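PDB 3NYY: putative glycyl-glycine endopeptidase lytM, which probably acts as a metalloendopeptidase of the M23 family, whose members are typically zinc enzymes that cleave peptide bonds of the bacterial cell wall. Local coordinates for residues P37-D40 with V41-W45; S83-A86 with I87-V91; A182-E185 with K186-V190. All blocks are in the same frame, centred on the assembly; numbering follows the deposited sequence.

Interaction 1 (P37-D40 with V41-W45); sequences PGRD and VGLYW
R39 and L43, one turn apart on helix 37-48, meet side by side: the L43 CD1 methyl lies against the R39 side chain, 3.9 Å from R39 CG and 3.8 Å from R39 NE, approaching the guanidinium obliquely. R39 starts out extended, with CG anti to the backbone N (chi1 -170°), then bends at chi3 (74°), which brings the NE/NH2 edge of the guanidinium to the carboxylate of its neighbour D40. There it grips a single carboxylate oxygen side-on. R39 NE donates to D40 OD1 at 2.9 Å, nearly along the C-O axis, while R39 NH2 reaches the same oxygen on its syn side at 2.8 Å. Both bonds lie in the guanidinium plane, fixing its rotation. D40 OD2 is bound to Y30 OH and R39 NH1 to Q65 OE1, so the pair reaches out to helices 25-31 and 61-71.

Beneath these side chains runs the regular helical ladder, beginning with V41 N bonded to P37 O at 2.9 Å and continuing through G42, L43 and Y44. V41 CG1 rests 3.5 Å from G38 O. At G42 a side chain would crowd the G38 carbonyl.

With OD1 taken by two arginine donors and OD2 by a tyrosine hydroxyl, the buried D40 carboxylate is probably kept ionised, its charge probably offset by R39.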
loop_
_atom_site.group_PDB
_atom_site.type_symbol
_atom_site.label_atom_id
_atom_site.label_comp_id
_atom_site.label_asym_id
_atom_site.label_seq_id
_atom_site.Cartn_x
_atom_site.Cartn_y
_atom_site.Cartn_z
ATOM N N PRO A 37 -23.770 -5.806 8.824
ATOM C CA PRO A 37 -22.447 -5.328 9.240
ATOM C C PRO A 37 -22.399 -3.848 9.545
ATOM O O PRO A 37 -21.678 -3.456 10.496
ATOM C CB PRO A 37 -21.545 -5.697 8.058
ATOM C CG PRO A 37 -22.504 -5.720 6.905
ATOM C CD PRO A 37 -23.759 -6.304 7.442
ATOM N N GLY A 38 -23.168 -3.030 8.816
ATOM C CA GLY A 38 -23.229 -1.592 9.091
ATOM C C GLY A 38 -23.751 -1.319 10.504
ATOM O O GLY A 38 -23.192 -0.501 11.271
ATOM N N ARG A 39 -24.814 -1.999 10.878
ATOM C CA ARG A 39 -25.348 -1.855 12.226
ATOM C C ARG A 39 -24.313 -2.224 13.269
ATOM O O ARG A 39 -24.150 -1.493 14.250
ATOM C CB ARG A 39 -26.579 -2.733 12.438
ATOM C CG ARG A 39 -27.299 -2.442 13.725
ATOM C CD ARG A 39 -28.265 -3.571 14.092
ATOM N NE ARG A 39 -27.507 -4.736 14.579
ATOM C CZ ARG A 39 -28.038 -5.780 15.242
ATOM N NH1 ARG A 39 -29.334 -5.823 15.487
ATOM N NH2 ARG A 39 -27.244 -6.749 15.688
ATOM N N ASP A 40 -23.690 -3.389 13.107
ATOM C CA ASP A 40 -22.795 -3.926 14.128
ATOM C C ASP A 40 -21.507 -3.125 14.262
ATOM O O ASP A 40 -21.077 -2.842 15.379
ATOM C CB ASP A 40 -22.536 -5.407 13.897
ATOM C CG ASP A 40 -23.782 -6.257 14.116
ATOM O OD1 ASP A 40 -24.813 -5.737 14.612
ATOM O OD2 ASP A 40 -23.713 -7.463 13.780
ATOM N N VAL A 41 -20.952 -2.661 13.147
ATOM C CA VAL A 41 -19.765 -1.790 13.229
ATOM C C VAL A 41 -20.133 -0.436 13.870
ATOM O O VAL A 41 -19.390 0.125 14.688
ATOM C CB VAL A 41 -19.023 -1.624 11.866
ATOM C CG1 VAL A 41 -19.748 -0.612 10.908
ATOM C CG2 VAL A 41 -17.558 -1.317 12.136
ATOM N N GLY A 42 -21.316 0.063 13.561
ATOM C CA GLY A 42 -21.826 1.279 14.169
ATOM C C GLY A 42 -21.967 1.144 15.678
ATOM O O GLY A 42 -21.598 2.048 16.414
ATOM N N LEU A 43 -22.493 -0.003 16.107
ATOM C CA LEU A 43 -22.627 -0.292 17.547
ATOM C C LEU A 43 -21.280 -0.439 18.239
ATOM O O LEU A 43 -21.092 0.016 19.360
ATOM C CB LEU A 43 -23.500 -1.527 17.754
ATOM C CG LEU A 43 -24.976 -1.288 17.397
ATOM C CD1 LEU A 43 -25.728 -2.641 17.272
ATOM C CD2 LEU A 43 -25.675 -0.365 18.377
ATOM N N TYR A 44 -20.356 -1.089 17.570
ATOM C CA TYR A 44 -19.003 -1.242 18.034
ATOM C C TYR A 44 -18.343 0.100 18.256
ATOM O O TYR A 44 -17.726 0.312 19.325
ATOM C CB TYR A 44 -18.239 -2.083 17.025
ATOM C CG TYR A 44 -16.779 -2.171 17.270
ATOM C CD1 TYR A 44 -16.279 -2.998 18.273
ATOM C CD2 TYR A 44 -15.875 -1.465 16.487
ATOM C CE1 TYR A 44 -14.915 -3.113 18.499
ATOM C CE2 TYR A 44 -14.493 -1.577 16.716
ATOM C CZ TYR A 44 -14.031 -2.406 17.728
ATOM O OH TYR A 44 -12.695 -2.501 17.964
ATOM N N TRP A 45 -18.510 1.022 17.299
ATOM C CA TRP A 45 -17.943 2.369 17.472
ATOM C C TRP A 45 -18.569 3.138 18.615
ATOM O O TRP A 45 -17.879 3.870 19.339
ATOM C CB TRP A 45 -17.993 3.169 16.191
ATOM C CG TRP A 45 -17.073 2.629 15.104
ATOM C CD1 TRP A 45 -15.824 2.043 15.284
ATOM C CD2 TRP A 45 -17.324 2.623 13.688
ATOM N NE1 TRP A 45 -15.308 1.679 14.063
ATOM C CE2 TRP A 45 -16.199 2.019 13.071
ATOM C CE3 TRP A 45 -18.391 3.057 12.891
ATOM C CZ2 TRP A 45 -16.105 1.850 11.677
ATOM C CZ3 TRP A 45 -18.324 2.881 11.506
ATOM C CH2 TRP A 45 -17.191 2.268 10.915
#

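Interaction 2 (S83-A86 with I87-V91); sequences SCRA and IWNDV. With SO4 (sulfate ion), chain F.
R85 and N89 sit one turn apart near the C-terminal end of helix 77-88, joined by main chain and side chain alike. N89 N donates to R85 O at 2.8 Å, and W88 N makes the preceding helical bond to C84 O; that from I87 N to S83 O is weak. The same C84 oxygen also lies 3.2 Å from W88 CD1, in the plane of the indole at its edge.

Among the side chains, N89 ND2 crosses the aliphatic part of R85 at a slant, 3.5 Å from CG, with the amide and guanidinium planes turned 66° apart. R85 CG is anti to its carbonyl carbon (chi1 -70°), and the chain runs out straight to NE past the amide.

Ionic contacts gather at the guanidinium. A sulfate, probably from the crystallisation liquor, lies at its edge and in its plane: sulfate O1 is shared by R85 NH2 (2.9 Å) and NH1 (3.0 Å), and NH1 also donates to O2. D36 bridges the two residues, forming a salt bridge to R85 NH2 and accepting a bond from N89 ND2. A leucine in place of R85 would probably leave the sulfate without these donors and D36 without its cationic mate.

Water serves A86 O: one molecule links it to D90 OD2 (2.7 Å from that water), and a second donates to A86 O and accepts from D90 N at 2.9 Å. D90 OD1 is hydrogen-bonded to T169 OG1.

C84, R85, W88 and N89 pack against helix 37-48, with N89 OD1 accepting from G38 N, while S83, A86 and I87 lean on L223 of strand 216-225. F18 of helix 16-20 covers S83, C84 and I87.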
loop_
_atom_site.group_PDB
_atom_site.type_symbol
_atom_site.label_atom_id
_atom_site.label_comp_id
_atom_site.label_asym_id
_atom_site.label_seq_id
_atom_site.Cartn_x
_atom_site.Cartn_y
_atom_site.Cartn_z
ATOM N N SER A 83 -25.710 5.948 7.788
ATOM C CA SER A 83 -24.381 6.205 7.256
ATOM C C SER A 83 -23.499 4.945 7.300
ATOM O O SER A 83 -22.813 4.628 6.315
ATOM C CB SER A 83 -23.679 7.387 7.949
ATOM O OG SER A 83 -24.443 8.574 7.754
ATOM N N CYS A 84 -23.534 4.221 8.424
ATOM C CA CYS A 84 -22.775 2.979 8.564
ATOM C C CYS A 84 -23.251 1.949 7.530
ATOM O O CYS A 84 -22.414 1.346 6.848
ATOM C CB CYS A 84 -22.905 2.401 9.955
ATOM S SG CYS A 84 -22.246 3.461 11.273
ATOM N N ARG A 85 -24.562 1.765 7.401
ATOM C CA ARG A 85 -25.072 0.804 6.421
ATOM C C ARG A 85 -24.797 1.225 4.968
ATOM O O ARG A 85 -24.564 0.386 4.094
ATOM C CB ARG A 85 -26.564 0.570 6.637
ATOM C CG ARG A 85 -26.896 -0.218 7.919
ATOM C CD ARG A 85 -28.379 -0.373 7.979
ATOM N NE ARG A 85 -28.756 -1.183 9.127
ATOM C CZ ARG A 85 -29.668 -0.876 10.041
ATOM N NH1 ARG A 85 -30.371 0.247 9.986
ATOM N NH2 ARG A 85 -29.898 -1.734 11.040
ATOM N N ALA A 86 -24.755 2.536 4.708
ATOM C CA ALA A 86 -24.476 3.020 3.347
ATOM C C ALA A 86 -23.062 2.566 2.921
ATOM O O ALA A 86 -22.854 2.259 1.751
ATOM C CB ALA A 86 -24.585 4.541 3.279
ATOM N N ILE A 87 -22.089 2.540 3.837
ATOM C CA ILE A 87 -20.734 2.092 3.540
ATOM C C ILE A 87 -20.651 0.566 3.419
ATOM O O ILE A 87 -19.998 0.047 2.520
ATOM C CB ILE A 87 -19.735 2.582 4.588
ATOM C CG1 ILE A 87 -19.689 4.102 4.580
ATOM C CG2 ILE A 87 -18.267 2.046 4.401
ATOM C CD1 ILE A 87 -19.001 4.646 5.822
ATOM N N TRP A 88 -21.295 -0.127 4.358
ATOM C CA TRP A 88 -21.037 -1.560 4.602
ATOM C C TRP A 88 -22.059 -2.483 3.962
ATOM O O TRP A 88 -21.671 -3.545 3.488
ATOM C CB TRP A 88 -20.945 -1.877 6.111
ATOM C CG TRP A 88 -19.714 -1.323 6.710
ATOM C CD1 TRP A 88 -19.524 -0.037 7.084
ATOM C CD2 TRP A 88 -18.483 -2.017 6.940
ATOM N NE1 TRP A 88 -18.208 0.120 7.553
ATOM C CE2 TRP A 88 -17.570 -1.083 7.477
ATOM C CE3 TRP A 88 -18.057 -3.325 6.740
ATOM C CZ2 TRP A 88 -16.270 -1.423 7.809
ATOM C CZ3 TRP A 88 -16.749 -3.681 7.143
ATOM C CH2 TRP A 88 -15.871 -2.731 7.643
ATOM N N ASN A 89 -23.339 -2.117 3.935
ATOM C CA ASN A 89 -24.384 -3.109 3.669
ATOM C C ASN A 89 -24.669 -3.446 2.209
ATOM O O ASN A 89 -25.304 -4.489 1.926
ATOM C CB ASN A 89 -25.680 -2.733 4.385
ATOM C CG ASN A 89 -25.631 -3.020 5.870
ATOM O OD1 ASN A 89 -24.574 -2.935 6.494
ATOM N ND2 ASN A 89 -26.776 -3.394 6.433
ATOM N N ASP A 90 -24.253 -2.569 1.293
ATOM C CA ASP A 90 -24.489 -2.767 -0.134
ATOM C C ASP A 90 -23.356 -3.506 -0.845
ATOM O O ASP A 90 -23.531 -3.883 -2.019
ATOM C CB ASP A 90 -24.768 -1.452 -0.892
ATOM C CG ASP A 90 -26.022 -0.730 -0.422
ATOM O OD1 ASP A 90 -26.908 -1.343 0.243
ATOM O OD2 ASP A 90 -26.120 0.482 -0.729
ATOM N N VAL A 91 -22.222 -3.713 -0.187
ATOM C CA VAL A 91 -21.062 -4.337 -0.812
ATOM C C VAL A 91 -21.252 -5.830 -0.861
ATOM O O VAL A 91 -21.234 -6.516 0.186
ATOM C CB VAL A 91 -19.777 -3.949 -0.059
ATOM C CG1 VAL A 91 -18.540 -4.723 -0.565
ATOM C CG2 VAL A 91 -19.556 -2.371 -0.231
HETATM S S SO4 F . -32.698 0.285 12.752
HETATM O O1 SO4 F . -31.248 0.076 12.824
HETATM O O2 SO4 F . -33.018 1.009 11.527
HETATM O O3 SO4 F . -33.352 -1.009 12.777
HETATM O O4 SO4 F . -33.022 1.099 13.926
HETATM O O HOH W 1 -24.764 2.724 -0.068
HETATM O O HOH W 2 -22.297 -0.443 1.083
#

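Interaction 3 (A182-E185 with K186-V190); sequences AELE and KGDPV
E185 and D188 bracket a type II beta turn, with K186 and G187 at its two central positions, in the connection that leads from strand 180-181 into strand 189-190 of the M23 peptidase region. D188 N donates to E185 O at 3.0 Å, the bond that closes the turn. The D188 side chain then folds back over the same residue, and its OD2 accepts from E185 N at 2.9 Å. Thus both main-chain polar groups of E185 are satisfied by D188, one through its backbone and one through its carboxylate. The E185 N-H reaches OD2 from well above the carboxylate plane, 58° out of it, although the bond itself is fairly straight (158° at the hydrogen). D188 CG stands anti to the carbonyl carbon (chi1 -75°), which turns the carboxylate toward E185 N.

G187 has a positive phi, where a side chain would collide with the carbonyl oxygen of K186; the turn calls for glycine here. The E185 side chain extends from the turn, leaving its OE2 5.5 Å from D188 OD2, which probably limits the repulsion between the two carboxylates.

Before the turn, L184 O accepts a bond from K153 NZ. G187 and D188 make backbone bonds with V150, and V190 with G148, so the turn and the strand after it are bonded to strand 148-153. L184 and V190 lie against I163 and I165 of strand 162-166. The side chains of L184 and V190 cross at about a right angle, L184 CD2 meeting V190 CG1 at 4.0 Å.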
loop_
_atom_site.group_PDB
_atom_site.type_symbol
_atom_site.label_atom_id
_atom_site.label_comp_id
_atom_site.label_asym_id
_atom_site.label_seq_id
_atom_site.Cartn_x
_atom_site.Cartn_y
_atom_site.Cartn_z
ATOM N N ALA A 182 -16.875 -0.118 -19.529
ATOM C CA ALA A 182 -17.905 -1.031 -20.000
ATOM C C ALA A 182 -18.947 -0.207 -20.757
ATOM O O ALA A 182 -18.912 1.039 -20.701
ATOM C CB ALA A 182 -18.513 -1.757 -18.816
ATOM N N GLU A 183 -19.889 -0.867 -21.456
ATOM C CA GLU A 183 -20.951 -0.169 -22.204
ATOM C C GLU A 183 -22.022 0.314 -21.257
ATOM O O GLU A 183 -23.022 -0.363 -21.037
ATOM C CB GLU A 183 -21.580 -1.082 -23.254
ATOM C CG GLU A 183 -20.651 -1.332 -24.365
ATOM C CD GLU A 183 -21.277 -2.081 -25.524
ATOM O OE1 GLU A 183 -22.512 -2.309 -25.531
ATOM O OE2 GLU A 183 -20.515 -2.427 -26.427
ATOM N N LEU A 184 -21.784 1.477 -20.662
ATOM C CA LEU A 184 -22.641 2.046 -19.634
ATOM C C LEU A 184 -22.746 3.555 -19.843
ATOM O O LEU A 184 -21.783 4.217 -20.279
ATOM C CB LEU A 184 -22.085 1.787 -18.224
ATOM C CG LEU A 184 -22.011 0.350 -17.760
ATOM C CD1 LEU A 184 -21.129 0.260 -16.496
ATOM C CD2 LEU A 184 -23.381 -0.236 -17.494
ATOM N N GLU A 185 -23.922 4.083 -19.534
ATOM C CA GLU A 185 -24.155 5.510 -19.592
ATOM C C GLU A 185 -24.779 5.946 -18.296
ATOM O O GLU A 185 -25.386 5.132 -17.588
ATOM C CB GLU A 185 -25.142 5.866 -20.696
ATOM C CG GLU A 185 -24.706 5.391 -22.066
ATOM C CD GLU A 185 -25.403 6.148 -23.179
ATOM O OE1 GLU A 185 -25.192 7.377 -23.279
ATOM O OE2 GLU A 185 -26.159 5.516 -23.941
ATOM N N LYS A 186 -24.609 7.226 -17.985
ATOM C CA LYS A 186 -25.274 7.820 -16.854
ATOM C C LYS A 186 -26.724 7.482 -16.852
ATOM O O LYS A 186 -27.380 7.577 -17.909
ATOM C CB LYS A 186 -25.128 9.343 -16.841
ATOM C CG LYS A 186 -23.783 9.780 -16.325
ATOM C CD LYS A 186 -23.467 11.240 -16.650
ATOM C CE LYS A 186 -24.325 12.213 -15.869
ATOM N NZ LYS A 186 -23.910 13.627 -16.173
ATOM N N GLY A 187 -27.227 7.094 -15.679
ATOM C CA GLY A 187 -28.632 6.694 -15.520
ATOM C C GLY A 187 -28.887 5.201 -15.611
ATOM O O GLY A 187 -29.948 4.745 -15.206
ATOM N N ASP A 188 -27.940 4.432 -16.147
ATOM C CA ASP A 188 -28.095 2.990 -16.283
ATOM C C ASP A 188 -28.007 2.316 -14.919
ATOM O O ASP A 188 -27.166 2.658 -14.098
ATOM C CB ASP A 188 -27.021 2.389 -17.183
ATOM C CG ASP A 188 -27.247 2.660 -18.679
ATOM O OD1 ASP A 188 -28.336 3.176 -19.060
ATOM O OD2 ASP A 188 -26.312 2.357 -19.444
ATOM N N PRO A 189 -28.868 1.338 -14.678
ATOM C CA PRO A 189 -28.784 0.528 -13.493
ATOM C C PRO A 189 -27.647 -0.487 -13.633
ATOM O O PRO A 189 -27.409 -0.983 -14.727
ATOM C CB PRO A 189 -30.159 -0.169 -13.470
ATOM C CG PRO A 189 -30.492 -0.352 -14.926
ATOM C CD PRO A 189 -29.978 0.910 -15.578
ATOM N N VAL A 190 -26.976 -0.803 -12.529
ATOM C CA VAL A 190 -25.968 -1.849 -12.467
ATOM C C VAL A 190 -26.298 -2.797 -11.293
ATOM O O VAL A 190 -26.920 -2.384 -10.290
ATOM C CB VAL A 190 -24.499 -1.318 -12.328
ATOM C CG1 VAL A 190 -24.113 -0.522 -13.603
ATOM C CG2 VAL A 190 -24.285 -0.545 -11.070
#

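All three contacts join adjacent segments, so each is local, along a helix or round a tight turn, and along the chain they follow in series without nesting or crossing. Interaction 1 forms the first turns of helix 37-48, and interaction 2 the end of helix 77-88. Their centres are about 10 Å apart and the helices touch, G38 O against C84 CB and G42 CA against C84 SG, packing these two helices of the LytM N-terminal region against each other. Interaction 2 also faces strand 216-225 of the peptidase sheet. Interaction 3 turns the chain into strand 189-190 of that sheet; its centre is about 22 Å from that of interaction 2 and about 32 Å from that of interaction 1.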